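Protein, related to general stress protein 26(GS26) of B.subtilis (Clostridium acetobutylicum, PDB 2HQ7) is of unknown specific function but belongs to the pyridoxamine 5'-phosphate oxidase family of split-barrel proteins and probably binds a flavin such as FMN. Local coordinates at residues V15-V21 against A36-H42; H42-K46 against F138-Y144; M82-E88 against L120-W126. Residues are numbered along the deposited sequence.

All three contacts belong to one curled antiparallel sheet. Contact 3 is the most buried, a long strand pairing of backbone ladder and apolar side chains, interrupted by a bulge. Contact 1 lies equally near the centre but is only partly buried: two strand pairs lead into a polar region of arginine, histidine, glutamate and water. Contact 2, farther out, has no strand ladder; a turn meets the C-terminal tail through one hydrogen bond, a leucine and a lysine chain laid on a tyrosine ring. Contacts 1 and 2 share H42. M37 of contact 1 packs on L120 of contact 3, while the backbones of K46 and I140 in contact 2 probably hydrogen-bond to A124 and E125 of contact 3. Contacts 1 and 3 touch the second subunit.

Contact 1 (V15-V21 against A36-H42)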
loop_
_atom_site.group_PDB
_atom_site.type_symbol
_atom_site.label_atom_id
_atom_site.label_comp_id
_atom_site.label_asym_id
_atom_site.label_seq_id
_atom_site.Cartn_x
_atom_site.Cartn_y
_atom_site.Cartn_z
ATOM N N VAL B 15 -13.332 5.750 -1.116
ATOM C CA VAL B 15 -13.271 4.819 -2.240
ATOM C C VAL B 15 -13.592 5.508 -3.576
ATOM O O VAL B 15 -12.818 5.400 -4.549
ATOM C CB VAL B 15 -14.229 3.671 -2.038
ATOM C CG1 VAL B 15 -14.338 2.876 -3.315
ATOM C CG2 VAL B 15 -13.756 2.821 -0.852
ATOM N N GLU B 16 -14.687 6.267 -3.605
ATOM C CA GLU B 16 -15.134 6.906 -4.839
ATOM C C GLU B 16 -14.190 7.976 -5.344
ATOM O O GLU B 16 -14.184 8.287 -6.528
ATOM C CB GLU B 16 -16.524 7.492 -4.661
ATOM C CG GLU B 16 -17.653 6.468 -4.710
ATOM C CD GLU B 16 -17.843 5.837 -6.099
ATOM O OE1 GLU B 16 -17.139 6.243 -7.056
ATOM O OE2 GLU B 16 -18.698 4.929 -6.233
ATOM N N SER B 17 -13.373 8.528 -4.462
ATOM C CA SER B 17 -12.596 9.702 -4.811
ATOM C C SER B 17 -11.425 9.427 -5.753
ATOM O O SER B 17 -10.851 10.381 -6.307
ATOM C CB SER B 17 -12.097 10.424 -3.550
ATOM O OG SER B 17 -11.097 9.688 -2.858
ATOM N N SER B 18 -11.050 8.157 -5.916
ATOM C CA SER B 18 -10.011 7.775 -6.893
ATOM C C SER B 18 -10.322 6.428 -7.554
ATOM O O SER B 18 -10.951 5.543 -6.966
ATOM C CB SER B 18 -8.608 7.744 -6.254
ATOM O OG SER B 18 -7.596 7.492 -7.226
ATOM N N LYS B 19 -9.879 6.300 -8.797
ATOM C CA LYS B 19 -10.046 5.066 -9.539
ATOM C C LYS B 19 -8.907 4.087 -9.239
ATOM O O LYS B 19 -8.945 2.944 -9.700
ATOM C CB LYS B 19 -10.132 5.375 -11.041
ATOM C CG LYS B 19 -11.272 6.345 -11.413
ATOM C CD LYS B 19 -12.648 5.657 -11.445
ATOM C CE LYS B 19 -13.821 6.673 -11.488
ATOM N NZ LYS B 19 -14.229 7.232 -10.139
ATOM N N ILE B 20 -7.909 4.544 -8.475
ATOM C CA ILE B 20 -6.684 3.778 -8.183
ATOM C C ILE B 20 -6.735 3.205 -6.790
ATOM O O ILE B 20 -7.067 3.897 -5.848
ATOM C CB ILE B 20 -5.407 4.659 -8.272
ATOM C CG1 ILE B 20 -5.392 5.476 -9.566
ATOM C CG2 ILE B 20 -4.147 3.799 -8.223
ATOM C CD1 ILE B 20 -5.534 4.617 -10.822
ATOM N N VAL B 21 -6.409 1.934 -6.654
ATOM C CA VAL B 21 -6.375 1.324 -5.346
ATOM C C VAL B 21 -5.038 0.641 -5.184
ATOM O O VAL B 21 -4.521 0.023 -6.125
ATOM C CB VAL B 21 -7.537 0.298 -5.131
ATOM C CG1 VAL B 21 -7.407 -0.827 -6.018
ATOM C CG2 VAL B 21 -7.531 -0.214 -3.725
ATOM N N ALA B 36 -0.277 -0.657 -7.397
ATOM C CA ALA B 36 -1.466 0.115 -7.783
ATOM C C ALA B 36 -2.308 -0.659 -8.818
ATOM O O ALA B 36 -1.779 -1.308 -9.719
ATOM C CB ALA B 36 -1.080 1.499 -8.317
HETATM N N MSE B 37 -3.617 -0.677 -8.605
HETATM C CA MSE B 37 -4.541 -1.299 -9.545
HETATM C C MSE B 37 -5.694 -0.376 -9.791
HETATM O O MSE B 37 -5.855 0.613 -9.094
HETATM C CB MSE B 37 -5.039 -2.631 -9.009
HETATM C CG MSE B 37 -4.000 -3.699 -9.087
HETATM SE SE MSE B 37 -4.714 -5.461 -8.692
HETATM C CE MSE B 37 -6.247 -5.555 -9.887
HETATM N N MSE B 38 -6.472 -0.667 -10.820
HETATM C CA MSE B 38 -7.585 0.202 -11.181
HETATM C C MSE B 38 -8.880 -0.438 -10.694
HETATM O O MSE B 38 -9.079 -1.655 -10.823
HETATM C CB MSE B 38 -7.597 0.474 -12.695
HETATM C CG MSE B 38 -8.975 0.722 -13.307
HETATM SE SE MSE B 38 -8.861 1.504 -15.117
HETATM C CE MSE B 38 -8.309 3.309 -14.513
ATOM N N ARG B 39 -9.707 0.382 -10.070
ATOM C CA ARG B 39 -11.010 -0.002 -9.620
ATOM C C ARG B 39 -11.956 0.103 -10.801
ATOM O O ARG B 39 -12.228 1.198 -11.280
ATOM C CB ARG B 39 -11.516 0.920 -8.512
ATOM C CG ARG B 39 -12.920 0.521 -8.032
ATOM C CD ARG B 39 -13.465 1.425 -6.962
ATOM N NE ARG B 39 -13.530 2.827 -7.351
ATOM C CZ ARG B 39 -14.412 3.349 -8.191
ATOM N NH1 ARG B 39 -15.312 2.601 -8.813
ATOM N NH2 ARG B 39 -14.359 4.632 -8.441
ATOM N N LEU B 40 -12.447 -1.046 -11.260
ATOM C CA LEU B 40 -13.459 -1.106 -12.297
ATOM C C LEU B 40 -14.843 -0.868 -11.677
ATOM O O LEU B 40 -15.671 -0.174 -12.241
ATOM C CB LEU B 40 -13.432 -2.474 -12.982
ATOM C CG LEU B 40 -12.166 -2.804 -13.746
ATOM C CD1 LEU B 40 -12.225 -4.263 -14.280
ATOM C CD2 LEU B 40 -11.833 -1.849 -14.860
ATOM N N LYS B 41 -15.083 -1.435 -10.510
ATOM C CA LYS B 41 -16.409 -1.367 -9.905
ATOM C C LYS B 41 -16.303 -1.690 -8.437
ATOM O O LYS B 41 -15.402 -2.428 -8.021
ATOM C CB LYS B 41 -17.355 -2.398 -10.577
ATOM C CG LYS B 41 -18.766 -2.454 -9.967
ATOM C CD LYS B 41 -19.700 -3.396 -10.683
ATOM C CE LYS B 41 -21.154 -3.178 -10.210
ATOM N NZ LYS B 41 -21.735 -1.980 -10.847
ATOM N N HIS B 42 -17.215 -1.153 -7.643
ATOM C CA HIS B 42 -17.365 -1.681 -6.312
ATOM C C HIS B 42 -18.799 -1.728 -5.842
ATOM O O HIS B 42 -19.661 -1.029 -6.385
ATOM C CB HIS B 42 -16.513 -0.896 -5.325
ATOM C CG HIS B 42 -16.983 0.492 -5.093
ATOM N ND1 HIS B 42 -17.572 0.887 -3.912
ATOM C CD2 HIS B 42 -16.945 1.588 -5.886
ATOM C CE1 HIS B 42 -17.870 2.176 -3.987
ATOM N NE2 HIS B 42 -17.512 2.621 -5.180
HETATM O O HOH W 1 -11.195 3.548 -5.513
#
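V15, near the C-terminal end of helix 5-16, points at strand 32-43 and lays CG1 over the face of the H42 imidazole, 3.6 Å from the ring centroid: a CH-pi contact in which a compact branched side chain suits a flat ring. E16 starts off sideways, but its m, m side chain bends round to the strand. H42 NE2 donates to E16 OE2 at 2.8 Å, and E16 OE1 sits 3.5 Å from R39 NH2, a salt bridge of charge alone because the oxygen lies well out of the guanidinium plane. After the helix S18 forms an ST turn, its OG accepting from I20 N at 3.2 Å, while S18 O is 2.5 Å from water 1, which accepts from R39 NE at 3.1 Å. R39, extended through chi2 and bent at chi3 (p), occupies the gap left as the segments diverge. K19 brings NZ to 3.1 Å from R39 NH2, a close approach of like charges near E16, and its carbonyl starts the ladder: R39 N donates to K19 O at 2.7 Å. I20 faces M38 in a non-hydrogen-bonded pair, and I20 CG2 meets A36 CB at 3.8 Å; F78 of the second subunit packs on I20. V21 and M37 are the hydrogen-bonded pair, V21 N to M37 O at 2.8 Å and M37 N to V21 O at 2.7 Å. The buried V21 packs against L50, L70 and F72. The whole is an antiparallel beta hairpin entered from a helix, consistent with the first hairpin of the FMN-binding split barrel.

Contact 2 (H42-K46 against F138-Y144); sequences HDGLK and FKIDEIY
Here a tight connection between strands 32-43 and 47-53, containing a type II' beta turn at D43-K46 closed by K46 N to D43 O at 3.0 Å, receives the C-terminal tail of the chain. G44 takes the first corner at phi/psi 49/-133, which favours glycine, and L45 the second at -102/8; a CB on G44 would also collide with Y144 OH. H42, in a p rotamer, steadies the turn through ND1 to G44 O at 3.0 Å. Strand 134-139 ends and I140-E142 coil helically, with E142 N donating to K139 O at 3.0 Å. The nearest CA atoms are those of K46 and I140, 6.6 Å apart. L45 (m, t) is the apolar centre of the contact: its CB lies 3.9 Å from CD1 of I140 (m, m), and its CD1 lies 4.0 Å from CE2 of F138 (p, chi2 -86°) and 4.3 Å from CD1 of I143 (t, t). L8 and L81 line the same site. This packing leaves L45 O buried without a polar partner. The exposed K46 (m, t, chi3 -101°, t) runs its aliphatic chain over one face of the Y144 ring, CG to CE2 3.7 Å, while NZ reaches OD2 of D43 (t) at 3.6 Å, a salt bridge. Y144 (m, chi2 -82°) directs its hydroxyl into the turn, where L45 N donates to Y144 OH at 2.7 Å and 170°.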
loop_
_atom_site.group_PDB
_atom_site.type_symbol
_atom_site.label_atom_id
_atom_site.label_comp_id
_atom_site.label_asym_id
_atom_site.label_seq_id
_atom_site.Cartn_x
_atom_site.Cartn_y
_atom_site.Cartn_z
ATOM N N HIS B 42 -17.215 -1.153 -7.643
ATOM C CA HIS B 42 -17.365 -1.681 -6.312
ATOM C C HIS B 42 -18.799 -1.728 -5.842
ATOM O O HIS B 42 -19.661 -1.029 -6.385
ATOM C CB HIS B 42 -16.513 -0.896 -5.325
ATOM C CG HIS B 42 -16.983 0.492 -5.093
ATOM N ND1 HIS B 42 -17.572 0.887 -3.912
ATOM C CD2 HIS B 42 -16.945 1.588 -5.886
ATOM C CE1 HIS B 42 -17.870 2.176 -3.987
ATOM N NE2 HIS B 42 -17.512 2.621 -5.180
ATOM N N ASP B 43 -19.034 -2.588 -4.846
ATOM C CA ASP B 43 -20.289 -2.647 -4.140
ATOM C C ASP B 43 -20.069 -2.257 -2.682
ATOM O O ASP B 43 -19.722 -3.090 -1.844
ATOM C CB ASP B 43 -20.878 -4.053 -4.232
ATOM C CG ASP B 43 -22.246 -4.164 -3.550
ATOM O OD1 ASP B 43 -22.859 -3.120 -3.236
ATOM O OD2 ASP B 43 -22.710 -5.302 -3.334
ATOM N N GLY B 44 -20.315 -0.991 -2.360
ATOM C CA GLY B 44 -19.995 -0.508 -1.036
ATOM C C GLY B 44 -18.587 -0.900 -0.635
ATOM O O GLY B 44 -17.660 -0.734 -1.429
ATOM N N LEU B 45 -18.430 -1.420 0.583
ATOM C CA LEU B 45 -17.122 -1.930 1.051
ATOM C C LEU B 45 -17.032 -3.442 0.993
ATOM O O LEU B 45 -16.053 -4.042 1.450
ATOM C CB LEU B 45 -16.854 -1.517 2.488
ATOM C CG LEU B 45 -16.966 -0.047 2.847
ATOM C CD1 LEU B 45 -16.558 0.142 4.291
ATOM C CD2 LEU B 45 -16.102 0.746 1.923
ATOM N N LYS B 46 -18.029 -4.063 0.395
ATOM C CA LYS B 46 -18.113 -5.524 0.360
ATOM C C LYS B 46 -17.306 -6.157 -0.750
ATOM O O LYS B 46 -16.776 -7.266 -0.599
ATOM C CB LYS B 46 -19.585 -5.933 0.130
ATOM C CG LYS B 46 -20.569 -5.348 1.123
ATOM C CD LYS B 46 -21.962 -5.983 1.018
ATOM C CE LYS B 46 -22.962 -5.116 0.249
ATOM N NZ LYS B 46 -24.223 -5.886 -0.134
ATOM N N PHE B 138 -13.410 -2.829 11.929
ATOM C CA PHE B 138 -14.772 -3.377 11.845
ATOM C C PHE B 138 -14.805 -4.583 10.958
ATOM O O PHE B 138 -14.005 -4.677 10.031
ATOM C CB PHE B 138 -15.698 -2.316 11.263
ATOM C CG PHE B 138 -15.197 -1.724 9.971
ATOM C CD1 PHE B 138 -14.314 -0.641 9.976
ATOM C CD2 PHE B 138 -15.620 -2.232 8.756
ATOM C CE1 PHE B 138 -13.853 -0.101 8.781
ATOM C CE2 PHE B 138 -15.168 -1.702 7.563
ATOM C CZ PHE B 138 -14.284 -0.628 7.566
ATOM N N LYS B 139 -15.739 -5.497 11.214
ATOM C CA LYS B 139 -16.047 -6.576 10.279
ATOM C C LYS B 139 -17.084 -6.083 9.287
ATOM O O LYS B 139 -17.983 -5.320 9.647
ATOM C CB LYS B 139 -16.594 -7.812 10.991
ATOM C CG LYS B 139 -15.661 -8.467 11.991
ATOM C CD LYS B 139 -16.290 -9.794 12.476
ATOM C CE LYS B 139 -15.575 -10.357 13.729
ATOM N NZ LYS B 139 -16.081 -11.711 14.152
ATOM N N ILE B 140 -16.967 -6.511 8.033
ATOM C CA ILE B 140 -17.859 -6.031 6.983
ATOM C C ILE B 140 -19.303 -6.336 7.341
ATOM O O ILE B 140 -20.157 -5.467 7.243
ATOM C CB ILE B 140 -17.516 -6.648 5.598
ATOM C CG1 ILE B 140 -16.239 -6.040 5.076
ATOM C CG2 ILE B 140 -18.588 -6.336 4.555
ATOM C CD1 ILE B 140 -16.341 -4.574 4.910
ATOM N N ASP B 141 -19.552 -7.560 7.791
ATOM C CA ASP B 141 -20.898 -7.989 8.170
ATOM C C ASP B 141 -21.532 -7.153 9.302
ATOM O O ASP B 141 -22.759 -7.167 9.441
ATOM C CB ASP B 141 -20.916 -9.497 8.508
ATOM C CG ASP B 141 -20.547 -9.793 9.953
ATOM O OD1 ASP B 141 -21.442 -9.724 10.824
ATOM O OD2 ASP B 141 -19.376 -10.145 10.217
ATOM N N GLU B 142 -20.716 -6.439 10.085
ATOM C CA GLU B 142 -21.211 -5.544 11.132
ATOM C C GLU B 142 -21.619 -4.186 10.555
ATOM O O GLU B 142 -22.690 -3.664 10.860
ATOM C CB GLU B 142 -20.150 -5.328 12.227
ATOM C CG GLU B 142 -19.765 -6.575 13.047
ATOM C CD GLU B 142 -18.524 -6.372 13.970
ATOM O OE1 GLU B 142 -17.764 -5.362 13.850
ATOM O OE2 GLU B 142 -18.311 -7.268 14.821
ATOM N N ILE B 143 -20.762 -3.614 9.715
ATOM C CA ILE B 143 -20.965 -2.261 9.176
ATOM C C ILE B 143 -22.181 -2.173 8.228
ATOM O O ILE B 143 -22.447 -1.122 7.658
ATOM C CB ILE B 143 -19.656 -1.728 8.476
ATOM C CG1 ILE B 143 -19.610 -0.186 8.483
ATOM C CG2 ILE B 143 -19.521 -2.301 7.064
ATOM C CD1 ILE B 143 -18.203 0.457 8.261
ATOM N N TYR B 144 -22.911 -3.278 8.071
ATOM C CA TYR B 144 -24.146 -3.322 7.285
ATOM C C TYR B 144 -25.256 -4.062 8.065
ATOM O O TYR B 144 -26.014 -3.460 8.837
ATOM C CB TYR B 144 -23.888 -4.042 5.954
ATOM C CG TYR B 144 -23.010 -3.296 4.956
ATOM C CD1 TYR B 144 -23.545 -2.299 4.135
ATOM C CD2 TYR B 144 -21.656 -3.604 4.805
ATOM C CE1 TYR B 144 -22.751 -1.621 3.201
ATOM C CE2 TYR B 144 -20.853 -2.924 3.871
ATOM C CZ TYR B 144 -21.410 -1.939 3.075
ATOM O OH TYR B 144 -20.643 -1.259 2.160
#

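Contact 3 (M82-E88 against L120-W126); sequences MLVGTIE and LCFTAEW
Two strands, 82-88 and 120-126, run antiparallel, their axes 4.4 Å apart at closest and 132° between directions, a strong twist. Hydrogen-bonded pairs are E88-C121, T86-T123 and V84-W126; I87-F122 and G85-A124 are non-hydrogen-bonded. E88 N meets C121 O at 2.9 Å and C121 N meets E88 O at 2.8 Å; T123 N gives 3.0 Å to T86 O, but T86 N to T123 O is weak at 3.3 Å. Between V84 and G85 the register slips by one: V84 O accepts from both E125 N (2.6 Å) and W126 N (3.3 Å), while V84 N donates to W126 O at 2.8 Å. G85 is the hollow. Having no side chain, it admits the F122 ring (chi1 t, chi2 78°), CE1 to G85 CA 3.4 Å; a CB there would strike F122 CE1 and T123 O. L83 CB touches the ring at F122 CE2, 3.9 Å, and A124 CB at 4.1 Å. I87 (t, t) fits CD1 against L120 CB at 3.7 Å. On the opposite face W126 (p, chi2 -84°) folds over V84, whose CB sits 3.9 Å from the five-membered ring centroid, a CH-pi contact, with M82 CE 3.6 Å from W126 CH2. Water 3 joins T86 OG1, T123 O and E125 OE2 near Y31 of the second subunit. E125 and W126 opposite V84 make a classic beta bulge, in a curled sheet consistent with the FMN-binding split barrel.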
loop_
_atom_site.group_PDB
_atom_site.type_symbol
_atom_site.label_atom_id
_atom_site.label_comp_id
_atom_site.label_asym_id
_atom_site.label_seq_id
_atom_site.Cartn_x
_atom_site.Cartn_y
_atom_site.Cartn_z
HETATM N N MSE B 82 -8.286 0.623 5.023
HETATM C CA MSE B 82 -7.743 -0.650 4.580
HETATM C C MSE B 82 -8.800 -1.717 4.682
HETATM O O MSE B 82 -9.459 -1.839 5.712
HETATM C CB MSE B 82 -6.561 -1.086 5.441
HETATM C CG MSE B 82 -6.168 -2.537 5.195
HETATM SE SE MSE B 82 -4.881 -3.264 6.395
HETATM C CE MSE B 82 -5.871 -3.624 8.057
ATOM N N LEU B 83 -8.904 -2.539 3.637
ATOM C CA LEU B 83 -9.819 -3.665 3.637
ATOM C C LEU B 83 -9.009 -4.901 3.425
ATOM O O LEU B 83 -8.102 -4.904 2.575
ATOM C CB LEU B 83 -10.849 -3.555 2.520
ATOM C CG LEU B 83 -11.712 -2.289 2.543
ATOM C CD1 LEU B 83 -12.490 -2.177 1.207
ATOM C CD2 LEU B 83 -12.686 -2.226 3.744
ATOM N N VAL B 84 -9.369 -5.957 4.153
ATOM C CA VAL B 84 -8.669 -7.230 4.146
ATOM C C VAL B 84 -9.615 -8.344 3.677
ATOM O O VAL B 84 -10.793 -8.386 4.052
ATOM C CB VAL B 84 -8.115 -7.552 5.546
ATOM C CG1 VAL B 84 -7.544 -9.029 5.584
ATOM C CG2 VAL B 84 -7.097 -6.556 5.925
ATOM N N GLY B 85 -9.096 -9.244 2.859
ATOM C CA GLY B 85 -9.937 -10.202 2.147
ATOM C C GLY B 85 -9.164 -11.037 1.168
ATOM O O GLY B 85 -7.967 -11.144 1.283
ATOM N N THR B 86 -9.885 -11.669 0.238
ATOM C CA THR B 86 -9.315 -12.555 -0.756
ATOM C C THR B 86 -9.787 -12.174 -2.145
ATOM O O THR B 86 -10.870 -11.620 -2.331
ATOM C CB THR B 86 -9.780 -14.009 -0.552
ATOM O OG1 THR B 86 -11.198 -14.014 -0.574
ATOM C CG2 THR B 86 -9.307 -14.560 0.751
ATOM N N ILE B 87 -8.979 -12.515 -3.127
ATOM C CA ILE B 87 -9.185 -12.045 -4.482
ATOM C C ILE B 87 -9.238 -13.252 -5.427
ATOM O O ILE B 87 -8.550 -14.231 -5.208
ATOM C CB ILE B 87 -8.057 -11.093 -4.854
ATOM C CG1 ILE B 87 -8.460 -10.215 -6.031
ATOM C CG2 ILE B 87 -6.753 -11.879 -5.109
ATOM C CD1 ILE B 87 -7.712 -8.918 -6.088
ATOM N N GLU B 88 -10.085 -13.193 -6.456
ATOM C CA GLU B 88 -10.062 -14.233 -7.479
ATOM C C GLU B 88 -9.941 -13.587 -8.857
ATOM O O GLU B 88 -10.464 -12.489 -9.076
ATOM C CB GLU B 88 -11.295 -15.113 -7.376
ATOM C CG GLU B 88 -12.551 -14.522 -7.899
ATOM C CD GLU B 88 -13.560 -15.603 -8.347
ATOM O OE1 GLU B 88 -13.266 -16.347 -9.319
ATOM O OE2 GLU B 88 -14.650 -15.681 -7.739
ATOM N N LEU B 120 -10.078 -8.820 -11.727
ATOM C CA LEU B 120 -10.077 -9.516 -10.426
ATOM C C LEU B 120 -11.292 -9.142 -9.607
ATOM O O LEU B 120 -11.835 -8.063 -9.747
ATOM C CB LEU B 120 -8.808 -9.168 -9.635
ATOM C CG LEU B 120 -7.568 -9.511 -10.442
ATOM C CD1 LEU B 120 -7.155 -8.250 -11.179
ATOM C CD2 LEU B 120 -6.448 -9.998 -9.612
ATOM N N CYS B 121 -11.749 -10.054 -8.769
ATOM C CA CYS B 121 -12.825 -9.717 -7.832
ATOM C C CYS B 121 -12.320 -9.897 -6.391
ATOM O O CYS B 121 -11.928 -10.998 -6.002
ATOM C CB CYS B 121 -14.028 -10.589 -8.123
ATOM S SG CYS B 121 -15.397 -10.213 -7.075
ATOM N N PHE B 122 -12.253 -8.787 -5.647
ATOM C CA PHE B 122 -11.906 -8.792 -4.226
ATOM C C PHE B 122 -13.149 -8.785 -3.349
ATOM O O PHE B 122 -14.028 -7.975 -3.553
ATOM C CB PHE B 122 -11.100 -7.546 -3.884
ATOM C CG PHE B 122 -10.870 -7.339 -2.388
ATOM C CD1 PHE B 122 -9.896 -8.063 -1.703
ATOM C CD2 PHE B 122 -11.557 -6.344 -1.700
ATOM C CE1 PHE B 122 -9.656 -7.838 -0.333
ATOM C CE2 PHE B 122 -11.303 -6.082 -0.354
ATOM C CZ PHE B 122 -10.358 -6.820 0.342
ATOM N N THR B 123 -13.176 -9.649 -2.341
ATOM C CA THR B 123 -14.274 -9.732 -1.367
ATOM C C THR B 123 -13.698 -9.426 -0.004
ATOM O O THR B 123 -12.824 -10.155 0.440
ATOM C CB THR B 123 -14.875 -11.170 -1.355
ATOM O OG1 THR B 123 -15.400 -11.455 -2.652
ATOM C CG2 THR B 123 -15.979 -11.344 -0.292
ATOM N N ALA B 124 -14.138 -8.316 0.623
ATOM C CA ALA B 124 -13.618 -7.856 1.916
ATOM C C ALA B 124 -14.203 -8.611 3.099
ATOM O O ALA B 124 -15.397 -8.837 3.159
ATOM C CB ALA B 124 -13.867 -6.310 2.096
ATOM N N GLU B 125 -13.350 -8.997 4.043
ATOM C CA GLU B 125 -13.787 -9.631 5.296
ATOM C C GLU B 125 -13.866 -8.590 6.418
ATOM O O GLU B 125 -14.816 -8.582 7.199
ATOM C CB GLU B 125 -12.824 -10.734 5.702
ATOM C CG GLU B 125 -12.807 -11.973 4.751
ATOM C CD GLU B 125 -11.495 -12.763 4.838
ATOM O OE1 GLU B 125 -10.848 -12.735 5.919
ATOM O OE2 GLU B 125 -11.101 -13.383 3.818
ATOM N N TRP B 126 -12.856 -7.724 6.509
ATOM C CA TRP B 126 -12.889 -6.641 7.500
ATOM C C TRP B 126 -12.083 -5.438 7.067
ATOM O O TRP B 126 -11.424 -5.451 6.033
ATOM C CB TRP B 126 -12.412 -7.139 8.878
ATOM C CG TRP B 126 -11.039 -7.693 8.911
ATOM C CD1 TRP B 126 -10.671 -8.960 8.595
ATOM C CD2 TRP B 126 -9.840 -7.011 9.317
ATOM N NE1 TRP B 126 -9.308 -9.107 8.757
ATOM C CE2 TRP B 126 -8.779 -7.930 9.208
ATOM C CE3 TRP B 126 -9.563 -5.714 9.755
ATOM C CZ2 TRP B 126 -7.454 -7.592 9.519
ATOM C CZ3 TRP B 126 -8.259 -5.385 10.064
ATOM C CH2 TRP B 126 -7.218 -6.318 9.941
HETATM O O HOH W 2 -13.472 -12.563 -4.416
HETATM O O HOH W 3 -12.739 -13.120 1.637
#